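Local coordinates for alpha-14 giardin (Giardia lamblia, PDB 3CHJ), which binds calcium, probably binds phospholipid in a calcium-dependent way as an annexin, and may link the lipid bilayer to the underlying axoneme as a calcium-regulated structural element, at residues H114-R117 with E118-L122; L59-F62 with L63-L67; F249-N252 with V253-G257. One frame throughout, in Å; residues are numbered along the deposited sequence.

Interaction 1 (H114-R117 with E118-L122); sequences HEVR and EIRQL
V116 and R120, one turn apart on helix 113-127, meet where a methyl group packs against the face of a guanidinium: CG1 of V116 lies over one face of the R120 plane, with NH2 of R120 3.6 Å from that methyl. The valine sends CG1 anti to its own backbone N (chi1 -180°), which turns that methyl toward the R120 side chain. R120 runs straight from CG to NE and lays its aliphatic part along the carbonyl of V116, CG of R120 coming to 3.2 Å from O of V116. CG of R117 lies on the same side of the guanidinium plane, oblique to it, 3.9 Å from NH1 of R120. The polar end of R120 is held from outside this turn, where NE bonds to the carbonyl of A153 and NH2 to that of G155; the arginine thereby ties this helix to the C-terminal end of helix 144-154. These turns belong to the all-helical annexin fold, and the buried side of the helix, with E115 and I119, packs on helix 82-94. E115 and E118 run alongside each other, with OE2 of E115 only 3.1 Å from OE1 of E118. Two like charges this close could raise the proton affinity of one of the acids, though E115 also touches R82 of helix 82-94. The chain of E115 bends at chi2 (74°), whereas that of E118 stays extended, and the carboxylate planes stand 53° apart. I119 lays CG1 and CG2 against the carbonyl of E115, which also accepts its backbone N-H. Further along, a water donates both to O of R117 and to OE1 of Q121, 2.8 Å from each, and links side chain to backbone across one turn.

Interaction 2 (L59-F62 with L63-L67); sequences LDAF and LKKHL
The ring of F62 reaches forward to H66, in the turn that follows on from helix 59-64. Its CB lies 3.1 Å from the backbone N of L63, and CG, anti to the backbone N of F62 (chi1 180°), lies beside the carbonyl carbon and carries the ring along the helix toward H66. CD2 passes the same L63 N and lies 4.5 Å from CD2 of L63. On the other side of the ring CD1, CE1 and CZ meet the imidazole, CE1 of F62 standing 3.5 Å from CE1 of H66. ND1 of H66 sits over one face of the phenyl ring, toward its rim; the ring planes are inclined by 58°. The same ND1 donates to O of F62 at 3.1 Å, tying the imidazole to the backbone of the residue whose ring it touches. That carbonyl also accepts from K65 N, which arrives from the opposite face of its plane, and two donors thus hold O of F62. L59 and L63 make the buried side, CD1 of L59 lying 4.0 Å from CG of L63. Helix 12-24 covers F62, L63 and H66 through C23; L59 and F62 reach F51 of helix 41-55, and L63 packs on helix 69-78.

Interaction 3 (F249-N252 with V253-G257); sequences FSMN and VAFAG
V253 lays its CG2 methyl against the ring of F249 in an off-centre CH-pi contact, the methyl 4.2 Å from the ring centroid and, among the ring atoms, nearest to CE1 of F249 at 3.8 Å. The ring and the valine extend in the same direction; CG of F249 is anti to its backbone N (chi1 171°), which swings the ring toward the following turn. M251 and F255 form the second pair. The thioether chain, bent at chi2 and chi3, ends with CE 4.1 Å from CZ of F255, while CD2 of F255 approaches O of M251 to 3.2 Å. That carbonyl takes F255 N at 3.0 Å, the last of three successive i to i+4 bonds that close helix 243-254; both segments fall in the range of the fourth repeat of annexin E1. The chain leaves the helix at F255. Further out, Y231 of helix 227-241 touches V253 and meets the ring of F249, which also receives R218 as a cation-pi partner. Y231 OH bonds to OG of S250, and S250 OG bonds to the carbonyl of A246 as well. F291 sets its ring edge-to-face with that of F255 and touches M251, while N252 packs against Y283 and Y287 of helix 279-287.

Along the chain the order is interaction 2, interaction 1, interaction 3, each a local contact on or at the end of a different helix: 59-64, 113-127 and 243-254. They are spread widely through this all-helical, single-chain molecule. The centres of interactions 1 and 2 are about 31 Å apart. Those of interactions 1 and 3 are about 27 Å apart, on opposite sides of the chain's centre, one in the annexin range 86-148 and the other in the fourth repeat. No pair touches. Interaction 3 runs past the C-terminal end of its helix, and interaction 2 runs on from helix 59-64 into a turn, whereas interaction 1 lies within a continuing helix. None includes a ligand of the observed calcium, held by A175, T178, G180, E185 and E224.

Interaction 1 (H114-R117 with E118-L122)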
loop_
_atom_site.group_PDB
_atom_site.type_symbol
_atom_site.label_atom_id
_atom_site.label_comp_id
_atom_site.label_asym_id
_atom_site.label_seq_id
_atom_site.Cartn_x
_atom_site.Cartn_y
_atom_site.Cartn_z
ATOM N N HIS A 114 10.770 -7.917 -6.053
ATOM C CA HIS A 114 10.327 -9.248 -6.502
ATOM C C HIS A 114 8.826 -9.290 -6.805
ATOM O O HIS A 114 8.394 -9.978 -7.734
ATOM C CB HIS A 114 10.761 -10.372 -5.530
ATOM C CG HIS A 114 9.993 -10.413 -4.237
ATOM N ND1 HIS A 114 8.779 -11.054 -4.112
ATOM C CD2 HIS A 114 10.289 -9.929 -3.004
ATOM C CE1 HIS A 114 8.346 -10.940 -2.869
ATOM N NE2 HIS A 114 9.247 -10.267 -2.174
ATOM N N GLU A 115 8.047 -8.531 -6.032
ATOM C CA GLU A 115 6.595 -8.471 -6.199
ATOM C C GLU A 115 6.243 -7.664 -7.450
ATOM O O GLU A 115 5.281 -7.972 -8.124
ATOM C CB GLU A 115 5.920 -7.847 -4.981
ATOM C CG GLU A 115 4.382 -8.040 -4.949
ATOM C CD GLU A 115 3.936 -9.465 -4.599
ATOM O OE1 GLU A 115 4.634 -10.146 -3.822
ATOM O OE2 GLU A 115 2.871 -9.903 -5.095
ATOM N N VAL A 116 7.021 -6.629 -7.755
ATOM C CA VAL A 116 6.795 -5.892 -9.012
ATOM C C VAL A 116 7.019 -6.829 -10.195
ATOM O O VAL A 116 6.242 -6.849 -11.153
ATOM C CB VAL A 116 7.717 -4.650 -9.161
ATOM C CG1 VAL A 116 7.425 -3.935 -10.468
ATOM C CG2 VAL A 116 7.497 -3.692 -7.994
ATOM N N ARG A 117 8.078 -7.622 -10.114
ATOM C CA ARG A 117 8.406 -8.577 -11.183
ATOM C C ARG A 117 7.241 -9.553 -11.392
ATOM O O ARG A 117 6.805 -9.804 -12.521
ATOM C CB ARG A 117 9.679 -9.327 -10.816
ATOM C CG ARG A 117 10.649 -9.569 -11.973
ATOM C CD ARG A 117 11.969 -10.156 -11.476
ATOM N NE ARG A 117 12.354 -9.598 -10.182
ATOM C CZ ARG A 117 13.210 -10.151 -9.328
ATOM N NH1 ARG A 117 13.801 -11.309 -9.611
ATOM N NH2 ARG A 117 13.468 -9.545 -8.177
ATOM N N GLU A 118 6.706 -10.062 -10.289
ATOM C CA GLU A 118 5.617 -11.016 -10.337
ATOM C C GLU A 118 4.374 -10.382 -10.960
ATOM O O GLU A 118 3.704 -10.984 -11.804
ATOM C CB GLU A 118 5.308 -11.523 -8.926
ATOM C CG GLU A 118 4.145 -12.505 -8.854
ATOM C CD GLU A 118 3.829 -12.995 -7.428
ATOM O OE1 GLU A 118 4.191 -12.320 -6.431
ATOM O OE2 GLU A 118 3.186 -14.062 -7.317
ATOM N N ILE A 119 4.058 -9.156 -10.561
ATOM C CA ILE A 119 2.839 -8.563 -11.091
ATOM C C ILE A 119 2.942 -8.065 -12.533
ATOM O O ILE A 119 1.934 -7.969 -13.192
ATOM C CB ILE A 119 2.179 -7.507 -10.141
ATOM C CG1 ILE A 119 3.041 -6.259 -10.000
ATOM C CG2 ILE A 119 1.829 -8.157 -8.776
ATOM C CD1 ILE A 119 2.307 -5.090 -9.334
ATOM N N ARG A 120 4.152 -7.784 -13.032
ATOM C CA ARG A 120 4.296 -7.453 -14.455
ATOM C C ARG A 120 3.762 -8.603 -15.288
ATOM O O ARG A 120 3.015 -8.402 -16.228
ATOM C CB ARG A 120 5.758 -7.223 -14.848
ATOM C CG ARG A 120 6.356 -5.980 -14.252
ATOM C CD ARG A 120 7.826 -5.931 -14.653
ATOM N NE ARG A 120 8.463 -4.814 -13.988
ATOM C CZ ARG A 120 9.673 -4.844 -13.442
ATOM N NH1 ARG A 120 10.422 -5.955 -13.474
ATOM N NH2 ARG A 120 10.127 -3.742 -12.864
ATOM N N GLN A 121 4.145 -9.815 -14.900
ATOM C CA GLN A 121 3.748 -11.011 -15.633
ATOM C C GLN A 121 2.258 -11.331 -15.434
ATOM O O GLN A 121 1.512 -11.562 -16.408
ATOM C CB GLN A 121 4.625 -12.185 -15.171
ATOM C CG GLN A 121 6.112 -12.008 -15.532
ATOM C CD GLN A 121 7.027 -13.117 -15.006
ATOM O OE1 GLN A 121 8.042 -12.844 -14.349
ATOM N NE2 GLN A 121 6.692 -14.361 -15.313
ATOM N N LEU A 122 1.824 -11.285 -14.175
ATOM C CA LEU A 122 0.421 -11.554 -13.860
ATOM C C LEU A 122 -0.506 -10.544 -14.522
ATOM O O LEU A 122 -1.571 -10.907 -15.029
ATOM C CB LEU A 122 0.178 -11.610 -12.350
ATOM C CG LEU A 122 -1.254 -11.996 -11.970
ATOM C CD1 LEU A 122 -1.683 -13.380 -12.552
ATOM C CD2 LEU A 122 -1.420 -11.973 -10.461
HETATM O O HOH W 1 8.473 -10.091 -14.735
#

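Interaction 2 (L59-F62 with L63-L67)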
loop_
_atom_site.group_PDB
_atom_site.type_symbol
_atom_site.label_atom_id
_atom_site.label_comp_id
_atom_site.label_asym_id
_atom_site.label_seq_id
_atom_site.Cartn_x
_atom_site.Cartn_y
_atom_site.Cartn_z
ATOM N N LEU A 59 -20.086 -14.792 -4.010
ATOM C CA LEU A 59 -19.843 -14.094 -2.755
ATOM C C LEU A 59 -20.153 -12.606 -2.867
ATOM O O LEU A 59 -20.785 -12.036 -1.969
ATOM C CB LEU A 59 -18.406 -14.316 -2.274
ATOM C CG LEU A 59 -18.071 -13.670 -0.921
ATOM C CD1 LEU A 59 -18.961 -14.190 0.199
ATOM C CD2 LEU A 59 -16.597 -13.885 -0.598
ATOM N N ASP A 60 -19.724 -11.974 -3.957
ATOM C CA ASP A 60 -19.937 -10.535 -4.100
ATOM C C ASP A 60 -21.426 -10.171 -4.122
ATOM O O ASP A 60 -21.842 -9.216 -3.467
ATOM C CB ASP A 60 -19.141 -9.931 -5.269
ATOM C CG ASP A 60 -19.549 -10.476 -6.640
ATOM O OD1 ASP A 60 -20.198 -11.550 -6.742
ATOM O OD2 ASP A 60 -19.187 -9.802 -7.631
ATOM N N ALA A 61 -22.229 -10.977 -4.817
ATOM C CA ALA A 61 -23.679 -10.752 -4.864
ATOM C C ALA A 61 -24.329 -10.889 -3.490
ATOM O O ALA A 61 -25.246 -10.128 -3.149
ATOM C CB ALA A 61 -24.336 -11.713 -5.850
ATOM N N PHE A 62 -23.856 -11.858 -2.706
ATOM C CA PHE A 62 -24.352 -12.082 -1.346
ATOM C C PHE A 62 -23.976 -10.941 -0.405
ATOM O O PHE A 62 -24.813 -10.454 0.374
ATOM C CB PHE A 62 -23.805 -13.396 -0.809
ATOM C CG PHE A 62 -24.249 -13.721 0.578
ATOM C CD1 PHE A 62 -25.574 -14.052 0.844
ATOM C CD2 PHE A 62 -23.328 -13.739 1.623
ATOM C CE1 PHE A 62 -25.976 -14.382 2.153
ATOM C CE2 PHE A 62 -23.713 -14.060 2.916
ATOM C CZ PHE A 62 -25.044 -14.382 3.189
ATOM N N LEU A 63 -22.715 -10.526 -0.458
ATOM C CA LEU A 63 -22.267 -9.413 0.365
ATOM C C LEU A 63 -23.046 -8.139 0.069
ATOM O O LEU A 63 -23.373 -7.396 0.989
ATOM C CB LEU A 63 -20.767 -9.162 0.181
ATOM C CG LEU A 63 -19.837 -10.289 0.625
ATOM C CD1 LEU A 63 -18.393 -9.863 0.383
ATOM C CD2 LEU A 63 -20.066 -10.685 2.090
ATOM N N LYS A 64 -23.340 -7.899 -1.207
ATOM C CA LYS A 64 -24.005 -6.661 -1.619
ATOM C C LYS A 64 -25.359 -6.452 -0.910
ATOM O O LYS A 64 -25.765 -5.307 -0.640
ATOM C CB LYS A 64 -24.165 -6.652 -3.142
ATOM C CG LYS A 64 -24.596 -5.331 -3.690
ATOM C CD LYS A 64 -24.789 -5.366 -5.186
ATOM C CE LYS A 64 -25.181 -3.982 -5.674
ATOM N NZ LYS A 64 -25.520 -3.958 -7.130
ATOM N N LYS A 65 -26.006 -7.558 -0.564
ATOM C CA LYS A 65 -27.343 -7.534 0.034
ATOM C C LYS A 65 -27.297 -7.148 1.505
ATOM O O LYS A 65 -28.327 -6.776 2.107
ATOM C CB LYS A 65 -27.995 -8.915 -0.087
ATOM C CG LYS A 65 -28.206 -9.403 -1.512
ATOM C CD LYS A 65 -29.004 -10.698 -1.537
ATOM C CE LYS A 65 -29.273 -11.173 -2.969
ATOM N NZ LYS A 65 -28.137 -11.980 -3.565
ATOM N N HIS A 66 -26.109 -7.266 2.092
ATOM C CA HIS A 66 -25.958 -7.201 3.541
ATOM C C HIS A 66 -24.970 -6.154 4.048
ATOM O O HIS A 66 -25.031 -5.745 5.217
ATOM C CB HIS A 66 -25.586 -8.582 4.088
ATOM C CG HIS A 66 -26.649 -9.610 3.883
ATOM N ND1 HIS A 66 -26.545 -10.618 2.948
ATOM C CD2 HIS A 66 -27.854 -9.768 4.481
ATOM C CE1 HIS A 66 -27.636 -11.366 2.992
ATOM N NE2 HIS A 66 -28.440 -10.874 3.916
ATOM N N LEU A 67 -24.046 -5.750 3.180
ATOM C CA LEU A 67 -22.977 -4.841 3.565
ATOM C C LEU A 67 -23.035 -3.539 2.796
ATOM O O LEU A 67 -23.485 -3.522 1.645
ATOM C CB LEU A 67 -21.611 -5.514 3.309
ATOM C CG LEU A 67 -21.047 -6.474 4.367
ATOM C CD1 LEU A 67 -21.919 -7.647 4.700
ATOM C CD2 LEU A 67 -19.687 -7.008 3.903
#

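Interaction 3 (F249-N252 with V253-G257)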
loop_
_atom_site.group_PDB
_atom_site.type_symbol
_atom_site.label_atom_id
_atom_site.label_comp_id
_atom_site.label_asym_id
_atom_site.label_seq_id
_atom_site.Cartn_x
_atom_site.Cartn_y
_atom_site.Cartn_z
ATOM N N PHE A 249 1.939 6.276 7.683
ATOM C CA PHE A 249 1.875 7.510 6.904
ATOM C C PHE A 249 0.679 7.489 5.965
ATOM O O PHE A 249 -0.102 8.440 5.949
ATOM C CB PHE A 249 3.188 7.679 6.121
ATOM C CG PHE A 249 3.174 8.815 5.110
ATOM C CD1 PHE A 249 2.917 10.123 5.508
ATOM C CD2 PHE A 249 3.408 8.554 3.756
ATOM C CE1 PHE A 249 2.910 11.175 4.567
ATOM C CE2 PHE A 249 3.401 9.615 2.797
ATOM C CZ PHE A 249 3.144 10.902 3.215
ATOM N N SER A 250 0.545 6.420 5.181
ATOM C CA SER A 250 -0.571 6.371 4.207
ATOM C C SER A 250 -1.926 6.394 4.913
ATOM O O SER A 250 -2.888 7.034 4.443
ATOM C CB SER A 250 -0.474 5.145 3.307
ATOM O OG SER A 250 0.736 5.142 2.549
ATOM N N MET A 251 -2.007 5.707 6.050
ATOM C CA MET A 251 -3.253 5.690 6.822
ATOM C C MET A 251 -3.546 7.087 7.376
ATOM O O MET A 251 -4.683 7.536 7.337
ATOM C CB MET A 251 -3.204 4.652 7.946
ATOM C CG MET A 251 -3.219 3.189 7.437
ATOM S SD MET A 251 -4.719 2.706 6.527
ATOM C CE MET A 251 -5.934 2.683 7.881
ATOM N N ASN A 252 -2.525 7.787 7.867
ATOM C CA ASN A 252 -2.734 9.157 8.364
ATOM C C ASN A 252 -3.284 10.086 7.280
ATOM O O ASN A 252 -4.227 10.860 7.516
ATOM C CB ASN A 252 -1.448 9.727 8.974
ATOM C CG ASN A 252 -1.658 11.124 9.557
ATOM O OD1 ASN A 252 -2.283 11.295 10.614
ATOM N ND2 ASN A 252 -1.140 12.127 8.868
ATOM N N VAL A 253 -2.711 9.990 6.084
ATOM C CA VAL A 253 -3.159 10.833 4.965
ATOM C C VAL A 253 -4.596 10.475 4.595
ATOM O O VAL A 253 -5.409 11.373 4.323
ATOM C CB VAL A 253 -2.212 10.727 3.751
ATOM C CG1 VAL A 253 -2.781 11.480 2.549
ATOM C CG2 VAL A 253 -0.839 11.257 4.106
ATOM N N ALA A 254 -4.907 9.176 4.597
ATOM C CA ALA A 254 -6.250 8.683 4.253
ATOM C C ALA A 254 -7.333 9.152 5.230
ATOM O O ALA A 254 -8.445 9.475 4.807
ATOM C CB ALA A 254 -6.243 7.182 4.126
ATOM N N PHE A 255 -7.001 9.248 6.521
ATOM C CA PHE A 255 -7.910 9.840 7.516
ATOM C C PHE A 255 -8.040 11.371 7.337
ATOM O O PHE A 255 -8.803 12.034 8.061
ATOM C CB PHE A 255 -7.415 9.553 8.946
ATOM C CG PHE A 255 -7.510 8.102 9.384
ATOM C CD1 PHE A 255 -8.689 7.369 9.232
ATOM C CD2 PHE A 255 -6.430 7.494 10.033
ATOM C CE1 PHE A 255 -8.776 6.038 9.671
ATOM C CE2 PHE A 255 -6.509 6.161 10.482
ATOM C CZ PHE A 255 -7.687 5.434 10.298
ATOM N N ALA A 256 -7.286 11.923 6.383
ATOM C CA ALA A 256 -7.089 13.377 6.200
ATOM C C ALA A 256 -8.310 14.287 6.123
ATOM O O ALA A 256 -9.271 14.008 5.397
ATOM C CB ALA A 256 -6.198 13.643 4.978
ATOM N N GLY A 257 -8.227 15.390 6.873
ATOM C CA GLY A 257 -9.145 16.525 6.761
ATOM C C GLY A 257 -10.569 16.311 7.240
ATOM O O GLY A 257 -10.800 15.801 8.344
#